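Local coordinates for protein dally-like, isoform A (Drosophila melanogaster, PDB 6XTZ) that binds Wnt and Hedgehog proteins as a GPI-anchored glypican of the cell surface and shields the Wnt lipid so that signalling can act at a distance, at residues A[94-99]-A[127-132]; A[195-200]-A[287-292]; A[246-251]-A[473-478]; A[254-259]-A[462-467]. The protein carries 5 engineered substitutions. One frame throughout, in Å; residues are numbered along the deposited sequence.

Contact 1. Residues A[94-99]-A[127-132]. With O18 (O-palmitoleoyl serine), chain H.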
loop_
_atom_site.group_PDB
_atom_site.type_symbol
_atom_site.label_atom_id
_atom_site.label_comp_id
_atom_site.label_asym_id
_atom_site.label_seq_id
_atom_site.Cartn_x
_atom_site.Cartn_y
_atom_site.Cartn_z
ATOM N N LEU A 94 4.525 2.880 -22.102
ATOM C CA LEU A 94 3.305 2.683 -22.874
ATOM C C LEU A 94 2.725 4.011 -23.341
ATOM O O LEU A 94 2.159 4.094 -24.438
ATOM C CB LEU A 94 2.280 1.918 -22.037
ATOM C CG LEU A 94 1.039 1.400 -22.762
ATOM C CD1 LEU A 94 1.403 0.254 -23.697
ATOM C CD2 LEU A 94 -0.023 0.973 -21.761
ATOM N N LEU A 95 2.872 5.060 -22.529
ATOM C CA LEU A 95 2.353 6.373 -22.894
ATOM C C LEU A 95 3.152 6.978 -24.044
ATOM O O LEU A 95 2.575 7.477 -25.018
ATOM C CB LEU A 95 2.381 7.292 -21.674
ATOM C CG LEU A 95 1.229 8.274 -21.482
ATOM C CD1 LEU A 95 -0.101 7.544 -21.523
ATOM C CD2 LEU A 95 1.395 9.005 -20.159
ATOM N N LYS A 96 4.483 6.941 -23.946
ATOM C CA LYS A 96 5.323 7.504 -24.999
ATOM C C LYS A 96 5.179 6.727 -26.302
ATOM O O LYS A 96 5.173 7.319 -27.387
ATOM C CB LYS A 96 6.784 7.528 -24.546
ATOM C CG LYS A 96 7.080 8.537 -23.447
ATOM C CD LYS A 96 8.498 8.378 -22.916
ATOM C CE LYS A 96 8.924 9.585 -22.095
ATOM N NZ LYS A 96 8.011 9.845 -20.950
ATOM N N GLU A 97 5.066 5.399 -26.215
ATOM C CA GLU A 97 4.876 4.594 -27.415
ATOM C C GLU A 97 3.529 4.874 -28.070
ATOM O O GLU A 97 3.388 4.715 -29.288
ATOM C CB GLU A 97 5.004 3.109 -27.078
ATOM C CG GLU A 97 6.423 2.666 -26.752
ATOM C CD GLU A 97 6.481 1.267 -26.164
ATOM O OE1 GLU A 97 7.253 1.055 -25.204
ATOM O OE2 GLU A 97 5.751 0.382 -26.659
ATOM N N SER A 98 2.535 5.293 -27.285
ATOM C CA SER A 98 1.229 5.595 -27.854
ATOM C C SER A 98 1.258 6.900 -28.635
ATOM O O SER A 98 0.684 6.985 -29.725
ATOM C CB SER A 98 0.175 5.649 -26.751
ATOM O OG SER A 98 0.058 4.391 -26.114
ATOM N N ARG A 99 1.928 7.925 -28.099
ATOM C CA ARG A 99 2.032 9.203 -28.797
ATOM C C ARG A 99 2.596 9.026 -30.202
ATOM O O ARG A 99 2.138 9.675 -31.151
ATOM C CB ARG A 99 2.901 10.169 -27.990
ATOM C CG ARG A 99 3.250 11.451 -28.725
ATOM C CD ARG A 99 4.502 12.097 -28.155
ATOM N NE ARG A 99 4.273 12.701 -26.847
ATOM C CZ ARG A 99 4.043 13.996 -26.655
ATOM N NH1 ARG A 99 4.012 14.826 -27.690
ATOM N NH2 ARG A 99 3.845 14.464 -25.430
ATOM N N GLU A 127 0.367 17.050 -21.589
ATOM C CA GLU A 127 -0.343 17.233 -20.327
ATOM C C GLU A 127 -0.638 15.894 -19.663
ATOM O O GLU A 127 -0.551 15.771 -18.437
ATOM C CB GLU A 127 -1.638 18.011 -20.556
ATOM C CG GLU A 127 -1.448 19.413 -21.119
ATOM C CD GLU A 127 -1.105 20.441 -20.054
ATOM O OE1 GLU A 127 -0.825 20.049 -18.900
ATOM O OE2 GLU A 127 -1.123 21.648 -20.375
ATOM N N LEU A 128 -0.989 14.880 -20.458
ATOM C CA LEU A 128 -1.280 13.567 -19.894
ATOM C C LEU A 128 -0.031 12.932 -19.297
ATOM O O LEU A 128 -0.089 12.329 -18.220
ATOM C CB LEU A 128 -1.887 12.658 -20.960
ATOM C CG LEU A 128 -3.285 13.033 -21.455
ATOM C CD1 LEU A 128 -3.740 12.063 -22.531
ATOM C CD2 LEU A 128 -4.269 13.058 -20.298
ATOM N N GLU A 129 1.107 13.056 -19.985
ATOM C CA GLU A 129 2.358 12.538 -19.441
ATOM C C GLU A 129 2.753 13.280 -18.172
ATOM O O GLU A 129 3.262 12.676 -17.222
ATOM C CB GLU A 129 3.470 12.640 -20.484
ATOM C CG GLU A 129 3.224 11.838 -21.748
ATOM C CD GLU A 129 4.363 11.963 -22.738
ATOM O OE1 GLU A 129 5.484 12.313 -22.313
ATOM O OE2 GLU A 129 4.137 11.717 -23.942
ATOM N N THR A 130 2.527 14.596 -18.141
ATOM C CA THR A 130 2.873 15.376 -16.959
ATOM C C THR A 130 2.004 14.989 -15.769
ATOM O O THR A 130 2.491 14.936 -14.634
ATOM C CB THR A 130 2.748 16.870 -17.256
ATOM O OG1 THR A 130 3.615 17.214 -18.345
ATOM C CG2 THR A 130 3.129 17.696 -16.037
ATOM N N TYR A 131 0.720 14.699 -16.003
ATOM C CA TYR A 131 -0.142 14.301 -14.896
ATOM C C TYR A 131 0.331 12.994 -14.274
ATOM O O TYR A 131 0.418 12.875 -13.046
ATOM C CB TYR A 131 -1.599 14.164 -15.339
ATOM C CG TYR A 131 -2.426 13.538 -14.238
ATOM C CD1 TYR A 131 -2.795 14.278 -13.124
ATOM C CD2 TYR A 131 -2.790 12.197 -14.285
ATOM C CE1 TYR A 131 -3.525 13.712 -12.098
ATOM C CE2 TYR A 131 -3.518 11.619 -13.260
ATOM C CZ TYR A 131 -3.884 12.383 -12.170
ATOM O OH TYR A 131 -4.609 11.820 -11.147
ATOM N N PHE A 132 0.619 11.988 -15.104
ATOM C CA PHE A 132 1.065 10.713 -14.554
ATOM C C PHE A 132 2.396 10.854 -13.834
ATOM O O PHE A 132 2.687 10.083 -12.912
ATOM C CB PHE A 132 1.167 9.656 -15.653
ATOM C CG PHE A 132 1.508 8.286 -15.137
ATOM C CD1 PHE A 132 0.550 7.519 -14.494
ATOM C CD2 PHE A 132 2.789 7.774 -15.277
ATOM C CE1 PHE A 132 0.859 6.262 -14.007
ATOM C CE2 PHE A 132 3.103 6.516 -14.795
ATOM C CZ PHE A 132 2.137 5.759 -14.159
HETATM C CA O18 H . -1.728 -2.392 -26.672
HETATM C CB O18 H . -1.294 -1.136 -27.409
HETATM C C1 O18 H . -2.335 0.961 -27.758
HETATM C C2 O18 H . -3.086 2.079 -27.099
HETATM C C3 O18 H . -2.467 2.540 -25.786
HETATM C C4 O18 H . -3.090 3.827 -25.267
HETATM C C5 O18 H . -2.404 4.405 -24.040
HETATM C C6 O18 H . -2.932 5.772 -23.630
HETATM C C7 O18 H . -2.762 6.845 -24.692
HETATM C C8 O18 H . -3.325 8.208 -24.296
HETATM C C9 O18 H . -4.811 8.207 -24.115
HETATM C C10 O18 H . -5.691 8.811 -24.891
HETATM C C11 O18 H . -5.386 9.617 -26.115
HETATM C C12 O18 H . -6.551 10.495 -26.564
HETATM C C13 O18 H . -6.290 11.246 -27.861
HETATM C C14 O18 H . -7.422 12.168 -28.289
HETATM C C15 O18 H . -8.742 11.466 -28.539
HETATM C C16 O18 H . -9.821 12.394 -29.053
HETATM C C O18 H . -1.156 -2.176 -25.272
HETATM N N O18 H . -3.175 -2.522 -26.636
HETATM O OG O18 H . -2.034 -0.008 -26.891
HETATM O O11 O18 H . -2.034 0.931 -28.921
HETATM O O O18 H . -0.491 -3.053 -24.727
#

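Contact 2. Residues A[195-200]-A[287-292]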
loop_
_atom_site.group_PDB
_atom_site.type_symbol
_atom_site.label_atom_id
_atom_site.label_comp_id
_atom_site.label_asym_id
_atom_site.label_seq_id
_atom_site.Cartn_x
_atom_site.Cartn_y
_atom_site.Cartn_z
ATOM N N ARG A 195 -10.833 9.469 -15.512
ATOM C CA ARG A 195 -10.927 8.380 -14.543
ATOM C C ARG A 195 -9.772 7.402 -14.702
ATOM O O ARG A 195 -9.207 6.928 -13.709
ATOM C CB ARG A 195 -12.255 7.643 -14.700
ATOM C CG ARG A 195 -13.487 8.428 -14.302
ATOM C CD ARG A 195 -14.723 7.675 -14.760
ATOM N NE ARG A 195 -15.961 8.216 -14.212
ATOM C CZ ARG A 195 -17.164 7.723 -14.481
ATOM N NH1 ARG A 195 -17.285 6.679 -15.290
ATOM N NH2 ARG A 195 -18.246 8.266 -13.940
ATOM N N SER A 196 -9.408 7.086 -15.947
ATOM C CA SER A 196 -8.362 6.099 -16.192
ATOM C C SER A 196 -7.009 6.592 -15.693
ATOM O O SER A 196 -6.267 5.847 -15.045
ATOM C CB SER A 196 -8.300 5.766 -17.682
ATOM O OG SER A 196 -7.416 4.686 -17.922
ATOM N N PHE A 197 -6.674 7.851 -15.982
ATOM C CA PHE A 197 -5.367 8.372 -15.593
ATOM C C PHE A 197 -5.274 8.592 -14.088
ATOM O O PHE A 197 -4.209 8.388 -13.492
ATOM C CB PHE A 197 -5.072 9.666 -16.350
ATOM C CG PHE A 197 -4.394 9.447 -17.670
ATOM C CD1 PHE A 197 -5.132 9.134 -18.801
ATOM C CD2 PHE A 197 -3.017 9.546 -17.780
ATOM C CE1 PHE A 197 -4.508 8.926 -20.017
ATOM C CE2 PHE A 197 -2.387 9.341 -18.993
ATOM C CZ PHE A 197 -3.133 9.031 -20.112
ATOM N N VAL A 198 -6.370 9.012 -13.454
ATOM C CA VAL A 198 -6.360 9.179 -12.004
ATOM C C VAL A 198 -6.208 7.828 -11.317
ATOM O O VAL A 198 -5.407 7.671 -10.390
ATOM C CB VAL A 198 -7.628 9.914 -11.533
ATOM C CG1 VAL A 198 -7.685 9.949 -10.014
ATOM C CG2 VAL A 198 -7.658 11.325 -12.093
ATOM N N ALA A 199 -6.966 6.826 -11.770
ATOM C CA ALA A 199 -6.870 5.500 -11.169
ATOM C C ALA A 199 -5.503 4.875 -11.418
ATOM O O ALA A 199 -4.956 4.196 -10.541
ATOM C CB ALA A 199 -7.980 4.597 -11.704
ATOM N N THR A 200 -4.932 5.097 -12.604
ATOM C CA THR A 200 -3.638 4.502 -12.925
ATOM C C THR A 200 -2.526 5.119 -12.084
ATOM O O THR A 200 -1.692 4.402 -11.517
ATOM C CB THR A 200 -3.338 4.664 -14.415
ATOM O OG1 THR A 200 -4.408 4.100 -15.183
ATOM C CG2 THR A 200 -2.037 3.962 -14.775
ATOM N N PHE A 287 -12.078 1.161 -16.151
ATOM C CA PHE A 287 -11.134 2.266 -16.223
ATOM C C PHE A 287 -9.881 1.922 -17.017
ATOM O O PHE A 287 -8.933 2.714 -17.025
ATOM C CB PHE A 287 -10.746 2.727 -14.816
ATOM C CG PHE A 287 -11.851 3.433 -14.075
ATOM C CD1 PHE A 287 -13.089 3.641 -14.665
ATOM C CD2 PHE A 287 -11.644 3.903 -12.789
ATOM C CE1 PHE A 287 -14.100 4.291 -13.981
ATOM C CE2 PHE A 287 -12.648 4.555 -12.102
ATOM C CZ PHE A 287 -13.877 4.749 -12.697
ATOM N N ASN A 288 -9.851 0.767 -17.676
ATOM C CA ASN A 288 -8.678 0.379 -18.447
ATOM C C ASN A 288 -8.455 1.358 -19.593
ATOM O O ASN A 288 -9.375 1.658 -20.359
ATOM C CB ASN A 288 -8.845 -1.043 -18.981
ATOM C CG ASN A 288 -7.539 -1.641 -19.467
ATOM O OD1 ASN A 288 -6.798 -1.013 -20.222
ATOM N ND2 ASN A 288 -7.245 -2.858 -19.023
ATOM N N ILE A 289 -7.222 1.857 -19.705
ATOM C CA ILE A 289 -6.910 2.852 -20.723
ATOM C C ILE A 289 -7.013 2.272 -22.127
ATOM O O ILE A 289 -7.139 3.025 -23.100
ATOM C CB ILE A 289 -5.513 3.449 -20.465
ATOM C CG1 ILE A 289 -5.340 4.764 -21.227
ATOM C CG2 ILE A 289 -4.424 2.458 -20.853
ATOM C CD1 ILE A 289 -6.391 5.801 -20.901
ATOM N N VAL A 290 -6.971 0.945 -22.263
ATOM C CA VAL A 290 -7.138 0.333 -23.575
ATOM C C VAL A 290 -8.598 0.389 -24.011
ATOM O O VAL A 290 -8.894 0.454 -25.210
ATOM C CB VAL A 290 -6.600 -1.111 -23.555
ATOM C CG1 VAL A 290 -6.684 -1.743 -24.934
ATOM C CG2 VAL A 290 -5.166 -1.133 -23.051
ATOM N N MET A 291 -9.529 0.387 -23.055
ATOM C CA MET A 291 -10.951 0.399 -23.373
ATOM C C MET A 291 -11.425 1.725 -23.950
ATOM O O MET A 291 -12.531 1.779 -24.497
ATOM C CB MET A 291 -11.772 0.065 -22.125
ATOM C CG MET A 291 -11.489 -1.313 -21.547
ATOM S SD MET A 291 -11.794 -2.641 -22.728
ATOM C CE MET A 291 -13.540 -2.408 -23.059
ATOM N N VAL A 292 -10.626 2.790 -23.845
ATOM C CA VAL A 292 -11.000 4.080 -24.415
ATOM C C VAL A 292 -10.321 4.351 -25.751
ATOM O O VAL A 292 -10.742 5.272 -26.470
ATOM C CB VAL A 292 -10.700 5.235 -23.436
ATOM C CG1 VAL A 292 -11.288 4.934 -22.063
ATOM C CG2 VAL A 292 -9.204 5.483 -23.344
HETATM O O HOH W 1 -5.166 1.704 -17.450
#

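Contact 3. Residues A[246-251]-A[473-478]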
loop_
_atom_site.group_PDB
_atom_site.type_symbol
_atom_site.label_atom_id
_atom_site.label_comp_id
_atom_site.label_asym_id
_atom_site.label_seq_id
_atom_site.Cartn_x
_atom_site.Cartn_y
_atom_site.Cartn_z
ATOM N N PRO A 246 7.055 -22.711 24.928
ATOM C CA PRO A 246 5.935 -21.868 25.356
ATOM C C PRO A 246 4.667 -22.200 24.586
ATOM O O PRO A 246 4.708 -22.684 23.452
ATOM C CB PRO A 246 6.414 -20.444 25.041
ATOM C CG PRO A 246 7.892 -20.557 24.846
ATOM C CD PRO A 246 8.139 -21.923 24.316
ATOM N N CYS A 247 3.527 -21.938 25.220
ATOM C CA CYS A 247 2.251 -22.140 24.553
ATOM C C CYS A 247 2.098 -21.152 23.401
ATOM O O CYS A 247 2.589 -20.020 23.454
ATOM C CB CYS A 247 1.095 -21.985 25.542
ATOM S SG CYS A 247 1.221 -23.014 27.033
ATOM N N THR A 248 1.417 -21.597 22.344
ATOM C CA THR A 248 1.280 -20.774 21.146
ATOM C C THR A 248 0.526 -19.484 21.446
ATOM O O THR A 248 1.021 -18.383 21.180
ATOM C CB THR A 248 0.578 -21.567 20.043
ATOM O OG1 THR A 248 1.368 -22.714 19.710
ATOM C CG2 THR A 248 0.397 -20.708 18.799
ATOM N N ASN A 249 -0.680 -19.604 22.009
ATOM C CA ASN A 249 -1.466 -18.418 22.334
ATOM C C ASN A 249 -0.740 -17.517 23.325
ATOM O O ASN A 249 -0.867 -16.289 23.257
ATOM C CB ASN A 249 -2.832 -18.829 22.883
ATOM C CG ASN A 249 -3.729 -19.430 21.816
ATOM O OD1 ASN A 249 -3.298 -19.667 20.687
ATOM N ND2 ASN A 249 -4.983 -19.683 22.170
ATOM N N TYR A 250 0.025 -18.106 24.246
ATOM C CA TYR A 250 0.846 -17.309 25.150
ATOM C C TYR A 250 1.911 -16.538 24.378
ATOM O O TYR A 250 2.101 -15.335 24.593
ATOM C CB TYR A 250 1.475 -18.218 26.210
ATOM C CG TYR A 250 2.432 -17.531 27.159
ATOM C CD1 TYR A 250 2.189 -16.242 27.620
ATOM C CD2 TYR A 250 3.570 -18.185 27.614
ATOM C CE1 TYR A 250 3.065 -15.618 28.488
ATOM C CE2 TYR A 250 4.446 -17.572 28.486
ATOM C CZ TYR A 250 4.190 -16.289 28.920
ATOM O OH TYR A 250 5.063 -15.673 29.787
ATOM N N CYS A 251 2.607 -17.216 23.461
ATOM C CA CYS A 251 3.599 -16.536 22.632
ATOM C C CYS A 251 2.957 -15.446 21.781
ATOM O O CYS A 251 3.497 -14.339 21.671
ATOM C CB CYS A 251 4.327 -17.548 21.746
ATOM S SG CYS A 251 5.555 -16.827 20.630
ATOM N N ILE A 473 11.902 -19.766 18.563
ATOM C CA ILE A 473 10.925 -19.919 19.630
ATOM C C ILE A 473 10.284 -21.289 19.515
ATOM O O ILE A 473 10.336 -22.092 20.455
ATOM C CB ILE A 473 9.874 -18.798 19.571
ATOM C CG1 ILE A 473 10.546 -17.438 19.716
ATOM C CG2 ILE A 473 8.821 -18.999 20.640
ATOM C CD1 ILE A 473 9.579 -16.282 19.732
ATOM N N ALA A 474 9.671 -21.551 18.361
ATOM C CA ALA A 474 9.061 -22.844 18.044
ATOM C C ALA A 474 8.056 -23.259 19.117
ATOM O O ALA A 474 8.122 -24.354 19.683
ATOM C CB ALA A 474 10.135 -23.916 17.843
ATOM N N SER A 475 7.119 -22.357 19.400
ATOM C CA SER A 475 6.139 -22.585 20.453
ATOM C C SER A 475 5.293 -23.818 20.152
ATOM O O SER A 475 5.021 -24.150 18.996
ATOM C CB SER A 475 5.241 -21.358 20.610
ATOM O OG SER A 475 4.563 -21.063 19.402
ATOM N N SER A 476 4.876 -24.499 21.216
ATOM C CA SER A 476 4.075 -25.707 21.081
ATOM C C SER A 476 2.602 -25.355 20.927
ATOM O O SER A 476 2.082 -24.475 21.620
ATOM C CB SER A 476 4.270 -26.618 22.294
ATOM O OG SER A 476 3.466 -27.779 22.191
ATOM N N SER A 477 1.926 -26.057 20.015
ATOM C CA SER A 477 0.518 -25.788 19.749
ATOM C C SER A 477 -0.402 -26.319 20.840
ATOM O O SER A 477 -1.596 -25.995 20.829
ATOM C CB SER A 477 0.115 -26.387 18.400
ATOM O OG SER A 477 0.278 -27.794 18.400
ATOM N N ASP A 478 0.114 -27.114 21.771
ATOM C CA ASP A 478 -0.697 -27.668 22.848
ATOM C C ASP A 478 -1.180 -26.577 23.797
ATOM O O ASP A 478 -2.225 -26.713 24.432
ATOM C CB ASP A 478 0.095 -28.723 23.619
ATOM C CG ASP A 478 0.364 -29.967 22.795
ATOM O OD1 ASP A 478 -0.139 -30.048 21.655
ATOM O OD2 ASP A 478 1.077 -30.865 23.290
#

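Contact 4. Residues A[254-259]-A[462-467]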
loop_
_atom_site.group_PDB
_atom_site.type_symbol
_atom_site.label_atom_id
_atom_site.label_comp_id
_atom_site.label_asym_id
_atom_site.label_seq_id
_atom_site.Cartn_x
_atom_site.Cartn_y
_atom_site.Cartn_z
ATOM N N VAL A 254 2.208 -12.290 23.674
ATOM C CA VAL A 254 3.396 -11.525 24.039
ATOM C C VAL A 254 3.901 -10.725 22.844
ATOM O O VAL A 254 4.187 -9.527 22.955
ATOM C CB VAL A 254 4.485 -12.456 24.602
ATOM C CG1 VAL A 254 5.774 -11.683 24.843
ATOM C CG2 VAL A 254 4.006 -13.105 25.890
ATOM N N ILE A 255 4.015 -11.372 21.682
ATOM C CA ILE A 255 4.493 -10.667 20.496
ATOM C C ILE A 255 3.508 -9.578 20.088
ATOM O O ILE A 255 3.911 -8.494 19.651
ATOM C CB ILE A 255 4.754 -11.655 19.345
ATOM C CG1 ILE A 255 5.600 -12.833 19.831
ATOM C CG2 ILE A 255 5.465 -10.950 18.200
ATOM C CD1 ILE A 255 6.988 -12.444 20.276
ATOM N N LYS A 256 2.205 -9.842 20.228
ATOM C CA LYS A 256 1.209 -8.814 19.937
ATOM C C LYS A 256 1.415 -7.584 20.814
ATOM O O LYS A 256 1.242 -6.450 20.354
ATOM C CB LYS A 256 -0.204 -9.368 20.122
ATOM C CG LYS A 256 -0.733 -10.149 18.933
ATOM C CD LYS A 256 -2.233 -10.369 19.051
ATOM C CE LYS A 256 -2.820 -10.909 17.757
ATOM N NZ LYS A 256 -4.307 -10.932 17.798
ATOM N N GLY A 257 1.788 -7.789 22.078
ATOM C CA GLY A 257 2.054 -6.656 22.947
ATOM C C GLY A 257 3.345 -5.944 22.594
ATOM O O GLY A 257 3.407 -4.712 22.601
ATOM N N CYS A 258 4.396 -6.710 22.287
ATOM C CA CYS A 258 5.644 -6.109 21.833
ATOM C C CYS A 258 5.428 -5.267 20.582
ATOM O O CYS A 258 6.026 -4.195 20.432
ATOM C CB CYS A 258 6.687 -7.196 21.570
ATOM S SG CYS A 258 7.492 -7.855 23.050
ATOM N N LEU A 259 4.567 -5.731 19.676
ATOM C CA LEU A 259 4.290 -5.040 18.423
ATOM C C LEU A 259 2.948 -4.316 18.446
ATOM O O LEU A 259 2.349 -4.087 17.391
ATOM C CB LEU A 259 4.338 -6.026 17.256
ATOM C CG LEU A 259 5.569 -6.929 17.170
ATOM C CD1 LEU A 259 5.481 -7.823 15.940
ATOM C CD2 LEU A 259 6.847 -6.104 17.148
ATOM N N ASN A 462 -0.298 -10.914 11.166
ATOM C CA ASN A 462 0.315 -12.231 11.071
ATOM C C ASN A 462 1.735 -12.264 11.619
ATOM O O ASN A 462 2.280 -13.357 11.811
ATOM C CB ASN A 462 0.315 -12.704 9.612
ATOM C CG ASN A 462 0.705 -14.161 9.468
ATOM O OD1 ASN A 462 -0.104 -15.057 9.705
ATOM N ND2 ASN A 462 1.947 -14.405 9.067
ATOM N N LEU A 463 2.346 -11.103 11.871
ATOM C CA LEU A 463 3.699 -11.082 12.425
ATOM C C LEU A 463 3.816 -11.858 13.731
ATOM O O LEU A 463 4.732 -12.692 13.842
ATOM C CB LEU A 463 4.171 -9.633 12.588
ATOM C CG LEU A 463 4.926 -9.024 11.405
ATOM C CD1 LEU A 463 5.268 -7.572 11.683
ATOM C CD2 LEU A 463 6.185 -9.826 11.118
ATOM N N PRO A 464 2.956 -11.658 14.741
ATOM C CA PRO A 464 3.080 -12.485 15.955
ATOM C C PRO A 464 2.958 -13.974 15.683
ATOM O O PRO A 464 3.687 -14.772 16.284
ATOM C CB PRO A 464 1.943 -11.969 16.851
ATOM C CG PRO A 464 1.002 -11.281 15.928
ATOM C CD PRO A 464 1.864 -10.678 14.870
ATOM N N HIS A 465 2.058 -14.374 14.785
ATOM C CA HIS A 465 1.974 -15.781 14.411
ATOM C C HIS A 465 3.209 -16.228 13.642
ATOM O O HIS A 465 3.615 -17.392 13.744
ATOM C CB HIS A 465 0.711 -16.030 13.590
ATOM C CG HIS A 465 -0.548 -15.655 14.305
ATOM N ND1 HIS A 465 -1.276 -16.555 15.054
ATOM C CD2 HIS A 465 -1.200 -14.472 14.401
ATOM C CE1 HIS A 465 -2.327 -15.945 15.572
ATOM N NE2 HIS A 465 -2.303 -14.680 15.192
ATOM N N SER A 466 3.824 -15.323 12.880
ATOM C CA SER A 466 5.037 -15.676 12.150
ATOM C C SER A 466 6.231 -15.793 13.089
ATOM O O SER A 466 7.078 -16.679 12.918
ATOM C CB SER A 466 5.309 -14.643 11.057
ATOM O OG SER A 466 6.551 -14.889 10.422
ATOM N N VAL A 467 6.315 -14.912 14.088
ATOM C CA VAL A 467 7.427 -14.959 15.032
ATOM C C VAL A 467 7.372 -16.233 15.869
ATOM O O VAL A 467 8.406 -16.852 16.148
ATOM C CB VAL A 467 7.428 -13.697 15.915
ATOM C CG1 VAL A 467 8.494 -13.800 16.996
ATOM C CG2 VAL A 467 7.649 -12.456 15.067
#

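Contact 1. Residues A[94-99]-A[127-132]
E129 of helix 118-134 reaches across to R99, K96 and L95 of helix 51-110; the two segments run antiparallel, their axes 10.8 Å apart at closest approach. R99 leaves its helix with CG anti to the backbone N (chi1 171°). The guanidinium meets the glutamate side-on: R99 NE and R99 NH2 both donate to E129 OE2, each at 3.1 Å, and that oxygen lies in the guanidinium plane. The carboxylate is turned 84° against it. NE arrives on the syn side of OE2, whereas NH2 comes from well above the carboxylate plane, on the same face. The other oxygen, E129 OE1, has K96 NZ at 3.8 Å, a long salt bridge; the lysine crosses the glutamate at about a right angle and bends at chi4, the torsion that places NZ. With two cations in this network, the carboxylate probably stays ionised.

Next to the salt bridges, L95 and E129 slide past each other in opposite directions, with L95 CD2 3.7 Å from E129 CG. The two leucine methyls part company here, since L95 CD1 touches lipid carbon C6 of O-palmitoleoyl serine at 3.9 Å. S98 OG donates to L94 O at 2.7 Å. The same S98 OG packs 3.1 Å from O18 C3 of the lipid. This helix thus lines the O-palmitoleoyl serine pocket, probably the site of the Wnt lipid, with L94, L95 and S98, while L95, K96 and R99 meet E129. Helix 185-216 closes in through F197 on L95, while L128 and Y131 rest on L139 of helix 139-158.

Contact 2. Residues A[195-200]-A[287-292]
R195 and S196 of helix 185-216 pack on the turn F287-N288-I289, which leads into the short, weakly bonded helix 290-293 and is capped by the N288 side chain. R195 can be followed outward across the F287 ring. Its CB sits over the centre of one face, 3.8 Å from the F287 ring centroid and 10° off the normal, a CH-pi contact. R195 CG lies 4.0 Å from F287 CZ, and R195 CD comes closer, 3.5 Å from F287 CE1. The chain is extended from CG to NE; at the tip, R195 NH1 is 4.2 Å from F287 CE1, with the guanidinium plane 37° from that of the ring. R282 of helix 263-283 makes a cation-pi contact with this ring. At the ring edge, A199 CB lies 3.9 Å from F287 CD2.

Next along the helix, S196 holds OG anti to its backbone N (chi1 -172°), and this S196 OG donates to F287 O at 2.6 Å, a short bond that ties the helix to the backbone of the turn. I289 CD1 packs beside the S196 hydroxyl and meets F197 CE1 at 3.8 Å. A water accepts from I289 N and gives a weak bond to T200 OG1, which itself donates to S196 O. I289 and V290 both touch the bound O-palmitoleoyl serine, so the turn forms part of the lipid pocket wall. Its cap is made by N288 OD1, which accepts from V290 N at 2.8 Å, while N288 ND2 donates to D443 OD1.

Contact 3. Residues A[246-251]-A[473-478]
C247 and S476 form a single beta bridge of parallel pattern, with S476 N donating to P246 O at 2.9 Å and S476 O receiving a weak bond from T248 N. It joins the N-terminal end of helix 248-258, where C247 holds the N-cap position, to a loop of the disulfide-rich part of the glypican fold. T248 reinforces the bridge with its side chain: T248 OG1 lies beside its own backbone N (chi1 -61°) and donates to S476 O at 2.7 Å, from 61° out of the carbonyl plane. The same oxygen thus takes both the backbone and the hydroxyl of T248. S475 turns its side chain to the other segment, S475 CB lying 3.2 Å from P246 O; its OG has a partner beyond the pair, C468 O.

Disulfides tie this helix end to the chain on either side of the loop segment: C247 to C483 and C251 to C468. M233 of helix 224-234 packs on P246 and C251. C251 has SG anti to its backbone N (chi1 178°), where it meets I473. C251 CB is 4.1 Å from S475 CB, and C251 SG lies 3.9 Å from I473 CG2.

Contact 4. Residues A[254-259]-A[462-467]
The puckered P464 pyrrolidine ring packs on I255 and K256; the one truly flat group here is the H465 imidazole. P464 CB meets I255 CB at 3.8 Å. P464 CG is touched by K256 CG at 3.6 Å, the lysine chain crossing the ring obliquely. The H465 imidazole lies at the border, making no close contact; H465 NE2 is 5.0 Å from K256 NZ, which donates instead to T497 O. I255 keeps CG2 anti to its backbone N, and I255 CG2 lies 3.6 Å from P464 CA. Its other branch ends in I255 CD1, 3.9 Å from V467 CG1, one turn further along the partner helix. At the far end L259 CD1 touches L463 CB at 4.0 Å, the two leucines crossing at about a right angle. No hydrogen bond spans the pair.

The segment axes approach to 8.7 Å at 129°. Helix 459-467 kinks here: P464 has no N-H to offer, and the amide of H465 also lacks its helical bond. L65 of helix 51-110 packs on I255 and V467, and the C258-C226 disulfide ties helix 248-258 to helix 224-234. This is apolar helix-helix packing around a proline kink, within the disulfide-braced, all-helical glypican fold.

The four contacts form two groups on opposite sides of the chain's centre. Contacts 1 and 2 have centres 12 Å apart and touch directly: L95 CD1 packs on F197 CZ at 3.7 Å, and Y131 lies against V198. Together they supply L94, L95, S98, I289 and V290 to the pocket that holds O-palmitoleoyl serine. Contacts 3 and 4, also 12 Å between centres, share helix 248-258 and meet where I473 CD1 packs on V467 O at 3.8 Å. This second group is remote from the lipid site: the centres of contacts 1 and 3 are about 54 Å apart, and those of contacts 2 and 4 about 40 Å. Disulfides brace that end.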